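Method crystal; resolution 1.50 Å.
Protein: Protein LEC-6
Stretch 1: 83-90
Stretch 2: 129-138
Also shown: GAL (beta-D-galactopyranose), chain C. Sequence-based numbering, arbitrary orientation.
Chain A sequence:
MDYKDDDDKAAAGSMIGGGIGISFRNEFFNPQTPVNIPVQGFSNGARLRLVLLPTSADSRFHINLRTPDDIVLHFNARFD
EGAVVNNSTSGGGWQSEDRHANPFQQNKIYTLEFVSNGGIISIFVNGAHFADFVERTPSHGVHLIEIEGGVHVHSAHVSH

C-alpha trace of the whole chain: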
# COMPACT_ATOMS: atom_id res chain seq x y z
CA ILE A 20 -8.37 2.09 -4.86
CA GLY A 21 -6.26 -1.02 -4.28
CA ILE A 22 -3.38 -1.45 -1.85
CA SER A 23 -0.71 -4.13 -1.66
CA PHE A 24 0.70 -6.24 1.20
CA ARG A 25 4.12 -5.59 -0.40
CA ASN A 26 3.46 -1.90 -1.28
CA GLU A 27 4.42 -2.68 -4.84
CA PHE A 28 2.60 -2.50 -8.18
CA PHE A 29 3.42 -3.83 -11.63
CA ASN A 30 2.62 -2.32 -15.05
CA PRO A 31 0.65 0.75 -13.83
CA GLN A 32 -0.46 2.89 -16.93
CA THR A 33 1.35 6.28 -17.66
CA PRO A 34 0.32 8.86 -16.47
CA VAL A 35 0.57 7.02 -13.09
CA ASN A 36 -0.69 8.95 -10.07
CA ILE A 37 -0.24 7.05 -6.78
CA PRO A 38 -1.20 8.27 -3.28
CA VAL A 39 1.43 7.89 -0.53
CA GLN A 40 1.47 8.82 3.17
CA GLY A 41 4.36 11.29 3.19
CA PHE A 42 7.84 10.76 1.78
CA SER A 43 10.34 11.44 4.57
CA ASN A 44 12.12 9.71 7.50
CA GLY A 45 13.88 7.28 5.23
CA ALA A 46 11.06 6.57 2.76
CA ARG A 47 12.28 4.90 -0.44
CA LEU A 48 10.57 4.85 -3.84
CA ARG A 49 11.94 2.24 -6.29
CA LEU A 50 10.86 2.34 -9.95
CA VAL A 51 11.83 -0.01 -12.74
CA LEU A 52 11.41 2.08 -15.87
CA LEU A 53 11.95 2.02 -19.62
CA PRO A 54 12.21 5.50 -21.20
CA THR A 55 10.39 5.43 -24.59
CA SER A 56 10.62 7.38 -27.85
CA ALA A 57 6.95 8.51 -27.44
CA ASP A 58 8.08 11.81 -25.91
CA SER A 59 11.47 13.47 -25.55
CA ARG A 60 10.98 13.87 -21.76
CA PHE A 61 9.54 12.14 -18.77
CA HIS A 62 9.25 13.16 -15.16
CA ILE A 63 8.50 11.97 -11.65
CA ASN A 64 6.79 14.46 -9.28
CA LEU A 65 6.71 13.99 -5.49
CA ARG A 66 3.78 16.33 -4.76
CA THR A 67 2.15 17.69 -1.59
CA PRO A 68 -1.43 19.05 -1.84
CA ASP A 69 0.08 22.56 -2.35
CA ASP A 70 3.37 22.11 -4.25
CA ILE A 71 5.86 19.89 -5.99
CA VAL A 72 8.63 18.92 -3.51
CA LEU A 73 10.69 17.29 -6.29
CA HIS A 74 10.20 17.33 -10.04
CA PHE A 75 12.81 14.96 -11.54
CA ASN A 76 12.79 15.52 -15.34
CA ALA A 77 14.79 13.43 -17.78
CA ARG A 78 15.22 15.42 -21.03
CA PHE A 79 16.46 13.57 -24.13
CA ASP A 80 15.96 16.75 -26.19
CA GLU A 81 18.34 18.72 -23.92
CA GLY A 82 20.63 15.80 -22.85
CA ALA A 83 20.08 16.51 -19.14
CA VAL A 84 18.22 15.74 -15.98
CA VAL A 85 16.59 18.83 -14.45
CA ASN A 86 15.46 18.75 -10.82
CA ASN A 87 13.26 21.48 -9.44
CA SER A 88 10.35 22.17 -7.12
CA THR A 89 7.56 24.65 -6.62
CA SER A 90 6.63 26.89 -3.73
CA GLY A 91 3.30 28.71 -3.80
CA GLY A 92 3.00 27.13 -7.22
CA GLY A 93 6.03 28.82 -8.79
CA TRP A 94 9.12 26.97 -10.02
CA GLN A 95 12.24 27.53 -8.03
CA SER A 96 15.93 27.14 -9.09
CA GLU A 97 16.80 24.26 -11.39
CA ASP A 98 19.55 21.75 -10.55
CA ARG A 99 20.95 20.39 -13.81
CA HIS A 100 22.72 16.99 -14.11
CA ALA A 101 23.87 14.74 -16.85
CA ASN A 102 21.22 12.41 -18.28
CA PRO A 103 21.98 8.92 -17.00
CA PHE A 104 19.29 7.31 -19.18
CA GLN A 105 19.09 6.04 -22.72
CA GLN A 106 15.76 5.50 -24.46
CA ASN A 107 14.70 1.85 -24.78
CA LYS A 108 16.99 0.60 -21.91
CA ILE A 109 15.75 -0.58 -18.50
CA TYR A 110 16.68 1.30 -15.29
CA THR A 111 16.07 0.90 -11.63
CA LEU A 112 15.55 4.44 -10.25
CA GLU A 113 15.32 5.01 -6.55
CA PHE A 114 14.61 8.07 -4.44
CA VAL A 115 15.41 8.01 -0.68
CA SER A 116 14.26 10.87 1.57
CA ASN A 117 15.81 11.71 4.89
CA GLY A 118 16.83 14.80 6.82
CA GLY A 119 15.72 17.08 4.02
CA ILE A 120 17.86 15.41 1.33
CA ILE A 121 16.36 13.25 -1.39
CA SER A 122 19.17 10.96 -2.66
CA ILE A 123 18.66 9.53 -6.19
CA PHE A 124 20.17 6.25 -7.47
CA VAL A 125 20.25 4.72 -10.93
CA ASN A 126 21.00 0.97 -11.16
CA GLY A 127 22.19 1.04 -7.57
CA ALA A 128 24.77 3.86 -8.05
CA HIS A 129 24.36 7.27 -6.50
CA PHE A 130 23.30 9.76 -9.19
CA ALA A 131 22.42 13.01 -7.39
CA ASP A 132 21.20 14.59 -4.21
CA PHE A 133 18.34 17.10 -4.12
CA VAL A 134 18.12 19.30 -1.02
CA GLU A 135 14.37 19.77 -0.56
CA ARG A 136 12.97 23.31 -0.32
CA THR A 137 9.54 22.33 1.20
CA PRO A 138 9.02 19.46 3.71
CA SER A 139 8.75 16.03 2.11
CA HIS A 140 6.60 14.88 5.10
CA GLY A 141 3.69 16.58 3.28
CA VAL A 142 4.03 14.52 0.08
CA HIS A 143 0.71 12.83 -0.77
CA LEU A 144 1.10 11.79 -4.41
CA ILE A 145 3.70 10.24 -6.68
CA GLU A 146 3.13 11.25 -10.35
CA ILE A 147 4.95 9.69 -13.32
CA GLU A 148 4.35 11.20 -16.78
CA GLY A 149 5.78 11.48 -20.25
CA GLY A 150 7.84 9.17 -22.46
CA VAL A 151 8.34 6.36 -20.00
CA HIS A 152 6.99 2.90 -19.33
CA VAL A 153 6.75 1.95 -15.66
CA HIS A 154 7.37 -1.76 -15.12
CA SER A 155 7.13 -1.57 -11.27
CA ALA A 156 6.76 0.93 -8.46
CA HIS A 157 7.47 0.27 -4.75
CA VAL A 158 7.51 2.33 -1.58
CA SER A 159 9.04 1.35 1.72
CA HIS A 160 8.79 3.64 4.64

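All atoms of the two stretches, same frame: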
# COMPACT_ATOMS: atom_id res chain seq x y z
N ALA A 83 19.90 16.14 -20.54
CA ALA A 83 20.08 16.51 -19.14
C ALA A 83 19.00 15.94 -18.30
O ALA A 83 17.91 15.62 -18.82
CB ALA A 83 20.06 18.02 -18.99
N VAL A 84 19.29 15.81 -17.01
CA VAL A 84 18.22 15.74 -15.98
C VAL A 84 18.08 17.08 -15.32
O VAL A 84 19.09 17.69 -14.98
CB VAL A 84 18.50 14.61 -14.94
CG1 VAL A 84 17.65 14.81 -13.70
CG2 VAL A 84 18.17 13.26 -15.57
N VAL A 85 16.83 17.56 -15.15
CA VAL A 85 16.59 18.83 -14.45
C VAL A 85 15.78 18.49 -13.21
O VAL A 85 14.74 17.85 -13.34
CB VAL A 85 15.81 19.82 -15.31
CG1 VAL A 85 15.42 21.05 -14.48
CG2 VAL A 85 16.72 20.23 -16.49
N ASN A 86 16.26 18.86 -12.03
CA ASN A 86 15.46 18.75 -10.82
C ASN A 86 15.00 20.14 -10.40
O ASN A 86 15.73 21.13 -10.49
CB ASN A 86 16.32 18.22 -9.68
CG ASN A 86 16.64 16.74 -9.82
OD1 ASN A 86 15.90 16.00 -10.45
ND2 ASN A 86 17.70 16.28 -9.16
N ASN A 87 13.75 20.22 -9.99
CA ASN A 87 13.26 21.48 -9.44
C ASN A 87 12.10 21.20 -8.52
O ASN A 87 11.79 20.04 -8.19
CB ASN A 87 12.79 22.43 -10.60
CG ASN A 87 12.88 23.90 -10.27
OD1 ASN A 87 13.04 24.26 -9.12
ND2 ASN A 87 12.74 24.76 -11.28
N SER A 88 11.46 22.27 -8.08
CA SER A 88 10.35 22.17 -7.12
C SER A 88 9.53 23.44 -7.26
O SER A 88 9.99 24.42 -7.90
CB SER A 88 10.93 22.18 -5.69
OG SER A 88 11.81 23.31 -5.46
N THR A 89 8.34 23.43 -6.67
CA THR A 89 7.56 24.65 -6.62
C THR A 89 7.29 25.08 -5.18
O THR A 89 7.28 24.27 -4.25
CB THR A 89 6.20 24.54 -7.35
OG1 THR A 89 5.30 23.67 -6.67
CG2 THR A 89 6.38 24.10 -8.81
N SER A 90 7.11 26.38 -5.00
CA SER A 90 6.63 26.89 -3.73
C SER A 90 5.61 27.94 -4.03
O SER A 90 5.89 28.85 -4.81
CB SER A 90 7.82 27.52 -2.93
OG SER A 90 7.37 28.08 -1.69
N HIS A 129 24.82 5.92 -6.81
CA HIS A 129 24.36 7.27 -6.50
C HIS A 129 24.45 8.16 -7.73
O HIS A 129 25.49 8.20 -8.40
CB HIS A 129 25.18 7.87 -5.37
CG HIS A 129 24.71 9.22 -4.96
ND1 HIS A 129 25.25 10.40 -5.46
CD2 HIS A 129 23.69 9.59 -4.08
CE1 HIS A 129 24.57 11.44 -4.90
NE2 HIS A 129 23.65 10.95 -4.06
N PHE A 130 23.36 8.86 -8.02
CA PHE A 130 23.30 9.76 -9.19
C PHE A 130 23.32 11.22 -8.74
O PHE A 130 24.13 12.02 -9.26
CB PHE A 130 22.03 9.45 -10.00
CG PHE A 130 21.76 10.48 -11.06
CD1 PHE A 130 22.63 10.63 -12.16
CD2 PHE A 130 20.67 11.31 -10.94
CE1 PHE A 130 22.39 11.60 -13.11
CE2 PHE A 130 20.48 12.34 -11.86
CZ PHE A 130 21.33 12.45 -12.97
N ALA A 131 22.44 11.61 -7.82
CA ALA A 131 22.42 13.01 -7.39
C ALA A 131 21.69 13.12 -6.08
O ALA A 131 20.84 12.30 -5.77
CB ALA A 131 21.66 13.88 -8.42
N ASP A 132 22.01 14.16 -5.32
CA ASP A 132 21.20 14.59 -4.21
C ASP A 132 20.36 15.81 -4.59
O ASP A 132 20.80 16.67 -5.42
CB ASP A 132 22.09 15.00 -3.05
CG ASP A 132 22.53 13.81 -2.20
OD1 ASP A 132 22.14 12.65 -2.43
OD2 ASP A 132 23.29 14.08 -1.24
N PHE A 133 19.16 15.90 -3.99
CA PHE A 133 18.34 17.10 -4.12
C PHE A 133 18.05 17.55 -2.70
O PHE A 133 17.48 16.81 -1.91
CB PHE A 133 17.02 16.76 -4.84
CG PHE A 133 16.12 17.94 -5.01
CD1 PHE A 133 16.45 18.92 -5.92
CD2 PHE A 133 14.98 18.09 -4.22
CE1 PHE A 133 15.60 20.02 -6.09
CE2 PHE A 133 14.13 19.17 -4.38
CZ PHE A 133 14.45 20.16 -5.31
N VAL A 134 18.41 18.77 -2.36
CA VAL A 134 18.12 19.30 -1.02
C VAL A 134 16.73 19.92 -1.08
O VAL A 134 16.52 20.94 -1.81
CB VAL A 134 19.19 20.35 -0.64
CG1 VAL A 134 18.80 21.05 0.66
CG2 VAL A 134 20.59 19.71 -0.53
N GLU A 135 15.76 19.32 -0.40
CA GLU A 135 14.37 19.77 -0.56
C GLU A 135 14.19 21.22 -0.02
O GLU A 135 14.92 21.71 0.88
CB GLU A 135 13.36 18.79 0.10
CG GLU A 135 13.39 18.86 1.63
CD GLU A 135 12.70 17.67 2.27
OE1 GLU A 135 12.78 16.56 1.73
OE2 GLU A 135 12.10 17.85 3.36
N ARG A 136 13.24 21.91 -0.63
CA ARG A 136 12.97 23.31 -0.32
C ARG A 136 11.64 23.50 0.42
O ARG A 136 11.36 24.59 0.90
CB ARG A 136 12.98 24.08 -1.66
CG ARG A 136 14.33 24.18 -2.33
CD ARG A 136 14.30 23.52 -3.66
NE ARG A 136 15.57 23.61 -4.34
CZ ARG A 136 15.66 23.78 -5.67
NH1 ARG A 136 14.52 23.89 -6.35
NH2 ARG A 136 16.86 23.84 -6.29
N THR A 137 10.86 22.41 0.52
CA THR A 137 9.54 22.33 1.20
C THR A 137 9.53 20.93 1.85
O THR A 137 10.12 20.02 1.27
CB THR A 137 8.42 22.46 0.13
OG1 THR A 137 8.54 23.78 -0.45
CG2 THR A 137 7.11 22.39 0.79
N PRO A 138 8.88 20.75 3.04
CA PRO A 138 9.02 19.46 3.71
C PRO A 138 8.43 18.29 2.93
O PRO A 138 7.23 18.30 2.51
CB PRO A 138 8.26 19.66 5.03
CG PRO A 138 8.45 21.12 5.31
CD PRO A 138 8.30 21.76 3.93
C1 GAL C . 10.34 24.05 -17.54
C2 GAL C . 9.43 22.90 -18.07
C3 GAL C . 8.64 22.32 -16.96
C4 GAL C . 9.58 21.91 -15.82
C5 GAL C . 10.45 23.12 -15.44
C6 GAL C . 11.41 22.78 -14.28
O2 GAL C . 8.56 23.44 -19.04
O3 GAL C . 7.96 21.12 -17.42
O4 GAL C . 10.42 20.81 -16.25
O5 GAL C . 11.20 23.54 -16.52
O6 GAL C . 12.19 23.95 -13.97
O HOH W 1 19.59 17.98 -7.61
O HOH W 2 9.62 23.58 -2.84
O HOH W 3 7.05 26.07 0.11

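Strand 83-87 and strand 129-134 run in nearly the same direction, with 21° between their N-to-C axes, and their axes come no closer than 8.7 Å. That spacing is too wide for backbone pairing, and no backbone hydrogen bond joins the two; side chains fill much of the gap, with ordered waters bridging part of it, and the two stretches bury 377 Å² between them, both sides summed. In register, Asn 86 lies across from Phe 133 (CA to CA 7.5 Å) and Ser 88 from Arg 136 (CA to CA 7.4 Å).

The first half of the contact is apolar. The CA-to-CB bonds of Val 84 and Phe 130 both point toward the opposing stretch, and Val 84 CB meets Phe 130 CZ at 4.1 Å, lying at the edge of the ring near its plane. Phe 133, chi1 t (180°), reaches into the space beside residues 86 to 88. Asn 86 CB comes within 3.8 Å of Phe 133 CD1 and Asn 87 O within 3.9 Å of Phe 133 CZ, both obliquely, while Ser 88 CB sits at the ring edge, 4.1 Å from Phe 133 CZ. The ring thus packs against the CB methylenes of Asn 86 and Ser 88.

Of the Asn 86 amide, ND2 is satisfied by water 1: Asn 86 ND2 donates to the water oxygen at 3.0 Å, and the same water donates to Asp 132 O at 2.8 Å, linking a side-chain amide to a backbone carbonyl across the gap. The CA-to-CB bond of Asp 132 points away, and Asp 132 OD1 accepts from His 129 NE2 in its own stretch over 2.8 Å in a nearly straight bond (171°); OD1 is also hydrogen-bonded elsewhere in the structure.

Beyond the aromatic ring, Arg 136 supplies the direct polar link. Its NH1 donates to Ser 88 OG at 2.9 Å (159°) and to Asn 87 OD1 at 3.2 Å (139°); the shorter bond is also the straighter. Both acceptors lie near the guanidinium plane, at its edge, where the N-H groups point. Asn 87 starts away from the second stretch at CB, yet the end of its side chain comes nearer, bringing OD1 within reach. OD1 also accepts a weak bond from Ser 88 N at 2.7 Å. The other amide atom looks to the sugar: Asn 87 ND2 donates to GAL O6 at 2.9 Å and 173°. One side chain therefore accepts from the arginine and donates to the galactose.

Farther along, water takes over. Thr 89 O and Thr 137 OG1 stand 4.0 Å apart, too far for a direct bond, and water 2 spans them, donating to Thr 89 O at 2.8 Å and accepting from Thr 137 OG1 at 2.6 Å. Water 3 donates to Thr 137 OG1 at 2.8 Å and is hydrogen-bonded to Ser 90 OG at 2.7 Å. The Thr 137 hydroxyl thus gives its proton to one water and accepts from another.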